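Pyridine nucleotide-disulphide oxidoreductase dimerisation region (Escherichia coli BL21, PDB 6KYY) is an FAD-dependent disulfide reductase induced by hypochlorous acid that binds copper(II) and probably contributes to resistance against reactive chlorine species. Local coordinates at residues I410-M415 with S424-Q429; R376-T381 with L402-H407; Q429-P434 with E438-L443. One frame throughout, in Å; residues are numbered along the deposited sequence.

Contact 1: I410-M415 with S424-Q429; sequences INIVKM and SILRDQ
Leu426 reaches from the short helix 424-428 to helix 406-418 and sets its two methyl groups against neighbouring residues, Ile412 and Val413. The backbones come nearest at Val413 and Leu426, whose CA atoms are 8.0 Å apart, and the contact is made largely by branch ends bridging the space between the helices. In Leu426 CG lies anti to the carbonyl carbon (chi1 -59°), which carries the isopropyl end out to the other helix, where its methyls part. CD2 goes to Ile412, meeting its branch methyl CG2 at 3.7 Å; CD1 goes to Val413 and lies 4.2 Å from its CA and 4.3 Å from its CG2. The side chains of Ile412 and Leu426 cross obliquely. Ile412 offers CG2 because this methyl stands anti to the backbone N, while the longer CG1-CD1 arm (chi1 -61°) is turned to the other side of the side chain and packs on Phe431. Val413 also touches Val348 of strand 345-349 and Met396 and Ala399 of strand 396-402; Leu426 rests on Met396 too, and on Val416 further along helix 406-418. On helix 424-428 Arg427 and Asp428 pair with each other: Arg427 NH2 lies 2.9 Å from Asp428 OD2 in a salt bridge, reaching the oxygen on its syn side, with OD2 close to the guanidinium plane. No hydrogen bond or salt bridge joins the two segments, so they are held through methyl packing and exclusion of water, a small apolar seam by which the dimerisation domain anchors helix 424-428 to its sheet-covering helix.

Contact 2: R376-T381 with L402-H407; sequences RVMNDT and LCVDSH
Asp380 and Val404 bring the two backbones nearest, with CA atoms 7.1 Å apart, and both segments are turning there. The chain of 376-381 leaves helix 373-377 through a Schellman motif: Asn379, at positive phi, is the C-prime residue, with Asp380 N bonded to Ala375 O and Asn379 N to Arg376 O. Across from it, Cys403 to Ser406 form a type II turn linking strand 396-402 to helix 406-418; Asp405 is at the N-cap position, though its side chain makes no capping bond. Val404, second in this turn, forks between two partners: CG1 lies against Asp380, while CG2 meets Met378 CE at 3.7 Å. The contact fastens the end of one helix to the start of another within the dimerisation domain, and Met436 packs against both Met378 and Val404. Met378 is bent at its last torsion (chi3 -93°), which brings CE against both Val404 CG2 and Asp405 OD2; Met378 and Asp405 cross at about a right angle. The Asp380 carboxylate, whose OD2 is in a salt bridge with Arg382, also takes CG1 of Val404 against its OD1 at 3.6 Å. Asp405 OD1 comes close to the like-charged Asp405 OD1 of the second subunit.

Contact 3: Q429-P434 with E438-L443; sequences QIFTHP and ESLNDL. With FAD (flavin-adenine dinucleotide), chain E.
The His433-Glu438 pair is at the centre of this contact, in which the C-terminal active-site loop folds back on helix 439-443; His433 is the likely proton acceptor. Glu438 grips ND1 of the imidazole with both carboxylate oxygens: ND1 lies 2.5 Å from OE2 in the shorter, bent bond, which meets the oxygen on its syn side but is tilted 23° out of the ring plane, and 2.9 Å from OE1 in a weak bond. Ring and carboxylate planes stand 81° apart, so the carboxylate straddles the ring edge and both oxygens approach the same nitrogen. CG of Glu438 sits between the backbone N and the carbonyl carbon (chi1 71°), and the chain beyond it is extended, reaching along the loop to the ring. On the way its CB passes Thr432 O at 3.5 Å. The forked bond would tend to limit rotation of the imidazole, while Pro434, joined to His433 by a cis peptide bond, lays its CB over one ring face. In pyridine nucleotide-disulfide oxidoreductases such a histidine serves the active site of the partner subunit, and the arrangement here agrees: the FAD is hydrogen-bonded to residues of the second subunit, among them Glu40 and Asp299, and its N3 donates to His433 O at 3.3 Å. A copper(II) ion lies close to the His433 side chain. Further back along the loop, Phe431 packs against the start of helix 439-443. Its CB touches Glu438 CA at 3.6 Å, and CE2 lies 4.4 Å from Leu440 CB. The edge of the ring faces the Asn441 amide, and Gln429 CG rests over the rim of one face. Thr432 OG1 bonds to His407 O of the second subunit, tying the loop across the dimer interface.

Followed from the N terminus, contact 2 comes first, closing a loop whose chain from 381 to 402 runs through the antiparallel strands 384-390 and 396-402. Helix 406-418 begins inside its second segment and carries on directly into contact 1, which closes the short excursion to helix 424-428. Gln429 then belongs to both contact 1 and contact 3, which closes the loop before helix 439-443. The three follow in series, neither nesting nor crossing. Contacts 1 and 3 lie about 9 Å apart, centre to centre, and touch each other, whereas contacts 2 and 3 do not. All three lie in the dimerisation domain and reach the second subunit.

Contact 1: I410-M415 with S424-Q429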
loop_
_atom_site.group_PDB
_atom_site.type_symbol
_atom_site.label_atom_id
_atom_site.label_comp_id
_atom_site.label_asym_id
_atom_site.label_seq_id
_atom_site.Cartn_x
_atom_site.Cartn_y
_atom_site.Cartn_z
ATOM N N ILE B 410 5.887 4.730 -1.376
ATOM C CA ILE B 410 7.102 5.510 -1.162
ATOM C C ILE B 410 8.316 4.595 -1.102
ATOM O O ILE B 410 9.433 5.006 -1.438
ATOM C CB ILE B 410 6.973 6.374 0.111
ATOM C CG1 ILE B 410 8.115 7.391 0.194
ATOM C CG2 ILE B 410 6.940 5.504 1.358
ATOM C CD1 ILE B 410 8.042 8.481 -0.853
ATOM N N ASN B 411 8.122 3.340 -0.687
ATOM C CA ASN B 411 9.206 2.369 -0.719
ATOM C C ASN B 411 9.585 1.983 -2.143
ATOM O O ASN B 411 10.711 1.525 -2.367
ATOM C CB ASN B 411 8.819 1.122 0.079
ATOM C CG ASN B 411 8.431 1.443 1.511
ATOM O OD1 ASN B 411 9.262 1.868 2.313
ATOM N ND2 ASN B 411 7.161 1.235 1.841
ATOM N N ILE B 412 8.677 2.155 -3.106
ATOM C CA ILE B 412 9.026 1.926 -4.506
ATOM C C ILE B 412 9.946 3.030 -5.009
ATOM O O ILE B 412 10.924 2.768 -5.719
ATOM C CB ILE B 412 7.756 1.822 -5.372
ATOM C CG1 ILE B 412 6.881 0.655 -4.917
ATOM C CG2 ILE B 412 8.122 1.667 -6.839
ATOM C CD1 ILE B 412 5.707 0.380 -5.830
ATOM N N VAL B 413 9.644 4.282 -4.656
ATOM C CA VAL B 413 10.477 5.401 -5.084
ATOM C C VAL B 413 11.862 5.307 -4.458
ATOM O O VAL B 413 12.876 5.553 -5.121
ATOM C CB VAL B 413 9.788 6.734 -4.742
ATOM C CG1 VAL B 413 10.671 7.908 -5.135
ATOM C CG2 VAL B 413 8.434 6.822 -5.430
ATOM N N LYS B 414 11.928 4.948 -3.173
ATOM C CA LYS B 414 13.218 4.793 -2.509
ATOM C C LYS B 414 14.037 3.674 -3.134
ATOM O O LYS B 414 15.273 3.712 -3.101
ATOM C CB LYS B 414 13.006 4.529 -1.018
ATOM C CG LYS B 414 14.280 4.538 -0.194
ATOM C CD LYS B 414 14.469 3.222 0.539
ATOM C CE LYS B 414 15.403 3.393 1.720
ATOM N NZ LYS B 414 16.608 4.182 1.346
ATOM N N MET B 415 13.367 2.677 -3.715
ATOM C CA MET B 415 14.061 1.543 -4.314
ATOM C C MET B 415 15.001 1.993 -5.427
ATOM O O MET B 415 16.217 1.781 -5.356
ATOM C CB MET B 415 13.039 0.538 -4.844
ATOM C CG MET B 415 12.643 -0.537 -3.857
ATOM S SD MET B 415 13.867 -1.853 -3.761
ATOM C CE MET B 415 13.705 -2.314 -2.040
ATOM N N SER B 424 12.997 6.956 -15.643
ATOM C CA SER B 424 12.342 6.189 -16.694
ATOM C C SER B 424 11.875 4.823 -16.212
ATOM O O SER B 424 10.946 4.256 -16.799
ATOM C CB SER B 424 13.288 6.029 -17.886
ATOM O OG SER B 424 14.258 5.027 -17.632
ATOM N N ILE B 425 12.491 4.286 -15.157
ATOM C CA ILE B 425 12.103 2.970 -14.654
ATOM C C ILE B 425 10.668 2.999 -14.143
ATOM O O ILE B 425 9.858 2.118 -14.458
ATOM C CB ILE B 425 13.085 2.502 -13.565
ATOM C CG1 ILE B 425 14.272 1.773 -14.197
ATOM C CG2 ILE B 425 12.391 1.596 -12.557
ATOM C CD1 ILE B 425 13.907 0.446 -14.827
ATOM N N LEU B 426 10.326 4.019 -13.355
ATOM C CA LEU B 426 8.975 4.126 -12.817
ATOM C C LEU B 426 7.982 4.671 -13.834
ATOM O O LEU B 426 6.774 4.464 -13.672
ATOM C CB LEU B 426 8.978 5.003 -11.563
ATOM C CG LEU B 426 9.870 4.491 -10.427
ATOM C CD1 LEU B 426 9.881 5.462 -9.257
ATOM C CD2 LEU B 426 9.425 3.108 -9.980
ATOM N N ARG B 427 8.459 5.352 -14.877
ATOM C CA ARG B 427 7.572 5.852 -15.920
ATOM C C ARG B 427 7.045 4.736 -16.815
ATOM O O ARG B 427 5.973 4.888 -17.411
ATOM C CB ARG B 427 8.301 6.903 -16.763
ATOM C CG ARG B 427 7.447 7.569 -17.836
ATOM C CD ARG B 427 8.306 8.183 -18.931
ATOM N NE ARG B 427 9.148 7.191 -19.595
ATOM C CZ ARG B 427 10.303 7.471 -20.193
ATOM N NH1 ARG B 427 10.754 8.718 -20.212
ATOM N NH2 ARG B 427 11.006 6.507 -20.771
ATOM N N ASP B 428 7.758 3.613 -16.910
ATOM C CA ASP B 428 7.414 2.558 -17.851
ATOM C C ASP B 428 7.121 1.214 -17.201
ATOM O O ASP B 428 6.869 0.241 -17.922
ATOM C CB ASP B 428 8.539 2.380 -18.880
ATOM C CG ASP B 428 8.682 3.577 -19.797
ATOM O OD1 ASP B 428 7.658 4.229 -20.088
ATOM O OD2 ASP B 428 9.819 3.866 -20.225
ATOM N N GLN B 429 7.138 1.124 -15.874
ATOM C CA GLN B 429 6.928 -0.158 -15.218
ATOM C C GLN B 429 5.470 -0.590 -15.316
ATOM O O GLN B 429 4.549 0.232 -15.296
ATOM C CB GLN B 429 7.354 -0.088 -13.753
ATOM C CG GLN B 429 7.456 -1.442 -13.073
ATOM C CD GLN B 429 8.255 -1.387 -11.791
ATOM O OE1 GLN B 429 9.456 -1.123 -11.809
ATOM N NE2 GLN B 429 7.593 -1.634 -10.666
#

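Contact 2: R376-T381 with L402-H407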
loop_
_atom_site.group_PDB
_atom_site.type_symbol
_atom_site.label_atom_id
_atom_site.label_comp_id
_atom_site.label_asym_id
_atom_site.label_seq_id
_atom_site.Cartn_x
_atom_site.Cartn_y
_atom_site.Cartn_z
ATOM N N ARG B 376 -10.091 7.616 -6.320
ATOM C CA ARG B 376 -11.545 7.716 -6.385
ATOM C C ARG B 376 -12.211 6.405 -5.991
ATOM O O ARG B 376 -13.305 6.414 -5.415
ATOM C CB ARG B 376 -11.982 8.132 -7.787
ATOM C CG ARG B 376 -12.996 9.257 -7.807
ATOM C CD ARG B 376 -13.048 9.912 -9.173
ATOM N NE ARG B 376 -12.099 11.014 -9.283
ATOM C CZ ARG B 376 -12.334 12.247 -8.848
ATOM N NH1 ARG B 376 -13.493 12.542 -8.275
ATOM N NH2 ARG B 376 -11.412 13.190 -8.992
ATOM N N VAL B 377 -11.570 5.275 -6.296
ATOM C CA VAL B 377 -12.088 3.972 -5.896
ATOM C C VAL B 377 -12.176 3.855 -4.379
ATOM O O VAL B 377 -13.001 3.092 -3.862
ATOM C CB VAL B 377 -11.205 2.861 -6.515
ATOM C CG1 VAL B 377 -11.556 1.490 -5.960
ATOM C CG2 VAL B 377 -11.338 2.862 -8.031
ATOM N N MET B 378 -11.372 4.623 -3.645
ATOM C CA MET B 378 -11.328 4.551 -2.191
ATOM C C MET B 378 -11.987 5.748 -1.513
ATOM O O MET B 378 -11.870 5.892 -0.291
ATOM C CB MET B 378 -9.880 4.411 -1.719
ATOM C CG MET B 378 -9.163 3.210 -2.307
ATOM S SD MET B 378 -7.744 2.696 -1.325
ATOM C CE MET B 378 -6.434 3.615 -2.126
ATOM N N ASN B 379 -12.667 6.610 -2.274
ATOM C CA ASN B 379 -13.378 7.773 -1.727
ATOM C C ASN B 379 -12.445 8.697 -0.942
ATOM O O ASN B 379 -12.762 9.128 0.167
ATOM C CB ASN B 379 -14.565 7.340 -0.860
ATOM C CG ASN B 379 -15.556 8.468 -0.615
ATOM O OD1 ASN B 379 -15.451 9.540 -1.210
ATOM N ND2 ASN B 379 -16.523 8.228 0.263
ATOM N N ASP B 380 -11.273 9.007 -1.520
ATOM C CA ASP B 380 -10.344 9.963 -0.898
ATOM C C ASP B 380 -9.402 10.475 -1.993
ATOM O O ASP B 380 -8.247 10.060 -2.119
ATOM C CB ASP B 380 -9.565 9.359 0.270
ATOM C CG ASP B 380 -9.032 10.423 1.222
ATOM O OD1 ASP B 380 -8.552 10.082 2.327
ATOM O OD2 ASP B 380 -9.100 11.613 0.859
ATOM N N THR B 381 -9.919 11.395 -2.805
ATOM C CA THR B 381 -9.148 12.009 -3.877
ATOM C C THR B 381 -8.407 13.258 -3.419
ATOM O O THR B 381 -8.165 14.161 -4.228
ATOM C CB THR B 381 -10.061 12.337 -5.061
ATOM O OG1 THR B 381 -10.632 13.639 -4.882
ATOM C CG2 THR B 381 -11.181 11.306 -5.176
ATOM N N LEU B 402 1.679 12.649 -1.193
ATOM C CA LEU B 402 0.564 12.987 -0.312
ATOM C C LEU B 402 -0.677 12.324 -0.896
ATOM O O LEU B 402 -1.425 12.927 -1.667
ATOM C CB LEU B 402 0.406 14.497 -0.199
ATOM C CG LEU B 402 -0.632 15.019 0.793
ATOM C CD1 LEU B 402 -0.455 14.371 2.154
ATOM C CD2 LEU B 402 -0.553 16.534 0.905
ATOM N N CYS B 403 -0.890 11.064 -0.531
ATOM C CA CYS B 403 -1.977 10.285 -1.098
ATOM C C CYS B 403 -2.371 9.195 -0.115
ATOM O O CYS B 403 -1.684 8.942 0.878
ATOM C CB CYS B 403 -1.569 9.670 -2.436
ATOM S SG CYS B 403 0.109 9.030 -2.425
ATOM N N VAL B 404 -3.500 8.549 -0.401
ATOM C CA VAL B 404 -3.858 7.339 0.321
ATOM C C VAL B 404 -2.866 6.242 -0.040
ATOM O O VAL B 404 -2.436 6.122 -1.197
ATOM C CB VAL B 404 -5.302 6.921 -0.004
ATOM C CG1 VAL B 404 -6.283 7.710 0.850
ATOM C CG2 VAL B 404 -5.592 7.126 -1.481
ATOM N N ASP B 405 -2.479 5.447 0.960
ATOM C CA ASP B 405 -1.478 4.390 0.800
ATOM C C ASP B 405 -0.123 4.951 0.375
ATOM O O ASP B 405 0.657 4.276 -0.301
ATOM C CB ASP B 405 -1.945 3.317 -0.188
ATOM C CG ASP B 405 -2.837 2.281 0.461
ATOM O OD1 ASP B 405 -2.550 1.889 1.611
ATOM O OD2 ASP B 405 -3.827 1.863 -0.175
ATOM N N SER B 406 0.173 6.189 0.775
ATOM C CA SER B 406 1.477 6.766 0.468
ATOM C C SER B 406 2.600 6.028 1.188
ATOM O O SER B 406 3.727 5.972 0.684
ATOM C CB SER B 406 1.498 8.246 0.846
ATOM O OG SER B 406 1.034 8.434 2.170
ATOM N N HIS B 407 2.311 5.457 2.359
ATOM C CA HIS B 407 3.319 4.782 3.166
ATOM C C HIS B 407 3.857 3.512 2.521
ATOM O O HIS B 407 4.890 3.004 2.969
ATOM C CB HIS B 407 2.742 4.450 4.545
ATOM C CG HIS B 407 1.462 3.677 4.491
ATOM N ND1 HIS B 407 0.291 4.208 3.993
ATOM C CD2 HIS B 407 1.168 2.411 4.872
ATOM C CE1 HIS B 407 -0.668 3.303 4.068
ATOM N NE2 HIS B 407 -0.162 2.205 4.599
#

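Contact 3: Q429-P434 with E438-L443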
loop_
_atom_site.group_PDB
_atom_site.type_symbol
_atom_site.label_atom_id
_atom_site.label_comp_id
_atom_site.label_asym_id
_atom_site.label_seq_id
_atom_site.Cartn_x
_atom_site.Cartn_y
_atom_site.Cartn_z
ATOM N N GLN B 429 7.138 1.124 -15.874
ATOM C CA GLN B 429 6.928 -0.158 -15.218
ATOM C C GLN B 429 5.470 -0.590 -15.316
ATOM O O GLN B 429 4.549 0.232 -15.296
ATOM C CB GLN B 429 7.354 -0.088 -13.753
ATOM C CG GLN B 429 7.456 -1.442 -13.073
ATOM C CD GLN B 429 8.255 -1.387 -11.791
ATOM O OE1 GLN B 429 9.456 -1.123 -11.809
ATOM N NE2 GLN B 429 7.593 -1.634 -10.666
ATOM N N ILE B 430 5.267 -1.901 -15.426
ATOM C CA ILE B 430 3.933 -2.483 -15.528
ATOM C C ILE B 430 3.440 -2.735 -14.106
ATOM O O ILE B 430 3.729 -3.771 -13.505
ATOM C CB ILE B 430 3.938 -3.760 -16.366
ATOM C CG1 ILE B 430 4.591 -3.495 -17.727
ATOM C CG2 ILE B 430 2.526 -4.286 -16.536
ATOM C CD1 ILE B 430 4.261 -4.521 -18.781
ATOM N N PHE B 431 2.683 -1.781 -13.573
ATOM C CA PHE B 431 2.184 -1.845 -12.208
ATOM C C PHE B 431 0.825 -2.535 -12.156
ATOM O O PHE B 431 0.129 -2.677 -13.165
ATOM C CB PHE B 431 2.067 -0.442 -11.612
ATOM C CG PHE B 431 3.383 0.171 -11.224
ATOM C CD1 PHE B 431 4.032 -0.224 -10.067
ATOM C CD2 PHE B 431 3.965 1.149 -12.014
ATOM C CE1 PHE B 431 5.241 0.341 -9.706
ATOM C CE2 PHE B 431 5.175 1.719 -11.658
ATOM C CZ PHE B 431 5.815 1.313 -10.503
ATOM N N THR B 432 0.449 -2.958 -10.952
ATOM C CA THR B 432 -0.867 -3.540 -10.734
ATOM C C THR B 432 -1.947 -2.470 -10.887
ATOM O O THR B 432 -1.702 -1.272 -10.725
ATOM C CB THR B 432 -0.946 -4.185 -9.351
ATOM O OG1 THR B 432 -0.215 -3.390 -8.409
ATOM C CG2 THR B 432 -0.352 -5.586 -9.386
ATOM N N HIS B 433 -3.162 -2.921 -11.210
ATOM C CA HIS B 433 -4.258 -2.018 -11.529
ATOM C C HIS B 433 -5.573 -2.627 -11.064
ATOM O O HIS B 433 -5.810 -3.819 -11.315
ATOM C CB HIS B 433 -4.311 -1.742 -13.033
ATOM C CG HIS B 433 -5.373 -0.770 -13.443
ATOM N ND1 HIS B 433 -5.241 0.592 -13.275
ATOM C CD2 HIS B 433 -6.577 -0.960 -14.033
ATOM C CE1 HIS B 433 -6.322 1.198 -13.738
ATOM N NE2 HIS B 433 -7.147 0.278 -14.202
ATOM N N PRO B 434 -6.439 -1.853 -10.391
ATOM C CA PRO B 434 -6.185 -0.458 -10.015
ATOM C C PRO B 434 -5.313 -0.350 -8.770
ATOM O O PRO B 434 -5.515 -1.098 -7.812
ATOM C CB PRO B 434 -7.590 0.103 -9.741
ATOM C CG PRO B 434 -8.560 -0.991 -10.114
ATOM C CD PRO B 434 -7.801 -2.271 -10.029
ATOM N N GLU B 438 0.618 2.562 -9.351
ATOM C CA GLU B 438 0.600 2.699 -10.802
ATOM C C GLU B 438 0.593 4.152 -11.248
ATOM O O GLU B 438 1.022 4.445 -12.368
ATOM C CB GLU B 438 -0.615 1.979 -11.387
ATOM C CG GLU B 438 -1.931 2.668 -11.085
ATOM C CD GLU B 438 -3.034 2.272 -12.036
ATOM O OE1 GLU B 438 -2.752 2.102 -13.240
ATOM O OE2 GLU B 438 -4.188 2.133 -11.580
ATOM N N SER B 439 0.119 5.069 -10.400
ATOM C CA SER B 439 0.104 6.479 -10.769
ATOM C C SER B 439 1.506 7.023 -10.998
ATOM O O SER B 439 1.653 8.084 -11.615
ATOM C CB SER B 439 -0.611 7.299 -9.697
ATOM O OG SER B 439 -0.019 7.104 -8.426
ATOM N N LEU B 440 2.537 6.323 -10.515
ATOM C CA LEU B 440 3.906 6.683 -10.859
ATOM C C LEU B 440 4.160 6.574 -12.358
ATOM O O LEU B 440 5.090 7.210 -12.865
ATOM C CB LEU B 440 4.893 5.804 -10.087
ATOM C CG LEU B 440 4.930 5.998 -8.568
ATOM C CD1 LEU B 440 5.723 4.885 -7.895
ATOM C CD2 LEU B 440 5.502 7.361 -8.207
ATOM N N ASN B 441 3.360 5.779 -13.073
ATOM C CA ASN B 441 3.403 5.803 -14.532
ATOM C C ASN B 441 2.979 7.168 -15.059
ATOM O O ASN B 441 3.627 7.738 -15.945
ATOM C CB ASN B 441 2.501 4.710 -15.109
ATOM C CG ASN B 441 3.128 3.334 -15.038
ATOM O OD1 ASN B 441 4.341 3.197 -14.887
ATOM N ND2 ASN B 441 2.300 2.301 -15.151
ATOM N N ASP B 442 1.886 7.709 -14.516
ATOM C CA ASP B 442 1.382 9.000 -14.967
ATOM C C ASP B 442 2.155 10.165 -14.362
ATOM O O ASP B 442 2.197 11.248 -14.957
ATOM C CB ASP B 442 -0.107 9.127 -14.631
ATOM C CG ASP B 442 -0.886 7.860 -14.939
ATOM O OD1 ASP B 442 -1.591 7.359 -14.039
ATOM O OD2 ASP B 442 -0.795 7.368 -16.084
ATOM N N LEU B 443 2.774 9.969 -13.194
ATOM C CA LEU B 443 3.470 11.072 -12.537
ATOM C C LEU B 443 4.749 11.447 -13.276
ATOM O O LEU B 443 5.032 12.635 -13.472
ATOM C CB LEU B 443 3.780 10.713 -11.084
ATOM C CG LEU B 443 4.717 11.683 -10.359
ATOM C CD1 LEU B 443 4.098 13.072 -10.279
ATOM C CD2 LEU B 443 5.074 11.171 -8.970
HETATM P PA FAD E . -11.137 -2.093 -24.291
HETATM O O1A FAD E . -11.386 -3.533 -24.038
HETATM O O2A FAD E . -11.485 -1.164 -23.124
HETATM O O5B FAD E . -11.882 -1.615 -25.593
HETATM C C5B FAD E . -13.281 -1.898 -25.801
HETATM C C4B FAD E . -13.981 -0.633 -26.230
HETATM O O4B FAD E . -14.065 -0.586 -27.675
HETATM C C3B FAD E . -15.410 -0.478 -25.714
HETATM O O3B FAD E . -15.679 0.876 -25.372
HETATM C C2B FAD E . -16.251 -0.944 -26.905
HETATM O O2B FAD E . -17.547 -0.358 -26.902
HETATM C C1B FAD E . -15.412 -0.414 -28.064
HETATM N N9A FAD E . -15.624 -1.103 -29.334
HETATM C C8A FAD E . -15.608 -2.453 -29.561
HETATM N N7A FAD E . -15.834 -2.790 -30.808
HETATM C C5A FAD E . -16.007 -1.572 -31.450
HETATM C C6A FAD E . -16.277 -1.234 -32.790
HETATM N N6A FAD E . -16.424 -2.132 -33.768
HETATM N N1A FAD E . -16.394 0.078 -33.095
HETATM C C2A FAD E . -16.249 0.980 -32.121
HETATM N N3A FAD E . -15.992 0.781 -30.827
HETATM C C4A FAD E . -15.882 -0.525 -30.553
HETATM N N1 FAD E . -8.225 -5.564 -15.840
HETATM C C2 FAD E . -7.230 -5.337 -14.933
HETATM O O2 FAD E . -6.082 -5.047 -15.287
HETATM N N3 FAD E . -7.500 -5.433 -13.581
HETATM C C4 FAD E . -8.716 -5.747 -13.014
HETATM O O4 FAD E . -8.829 -5.805 -11.793
HETATM C C4X FAD E . -9.769 -5.988 -13.984
HETATM N N5 FAD E . -10.959 -6.290 -13.538
HETATM C C5X FAD E . -11.963 -6.518 -14.468
HETATM C C6 FAD E . -13.241 -6.842 -14.013
HETATM C C7 FAD E . -14.281 -7.080 -14.906
HETATM C C7M FAD E . -15.647 -7.429 -14.377
HETATM C C8 FAD E . -14.042 -6.991 -16.288
HETATM C C8M FAD E . -15.145 -7.241 -17.282
HETATM C C9 FAD E . -12.768 -6.668 -16.746
HETATM C C9A FAD E . -11.733 -6.432 -15.849
HETATM N N10 FAD E . -10.434 -6.098 -16.284
HETATM C C10 FAD E . -9.426 -5.873 -15.378
HETATM C "C1'" FAD E . -10.127 -5.993 -17.716
HETATM C "C2'" FAD E . -10.213 -4.565 -18.243
HETATM O "O2'" FAD E . -11.532 -4.048 -18.070
HETATM C "C3'" FAD E . -9.857 -4.556 -19.730
HETATM O "O3'" FAD E . -9.105 -5.725 -20.035
HETATM C "C4'" FAD E . -9.057 -3.327 -20.165
HETATM O "O4'" FAD E . -9.931 -2.200 -20.245
HETATM C "C5'" FAD E . -8.342 -3.535 -21.483
HETATM O "O5'" FAD E . -8.806 -2.550 -22.428
HETATM P P FAD E . -8.418 -2.630 -23.951
HETATM O O1P FAD E . -7.140 -1.820 -24.188
HETATM O O2P FAD E . -8.372 -4.034 -24.423
HETATM O O3P FAD E . -9.611 -1.861 -24.652
#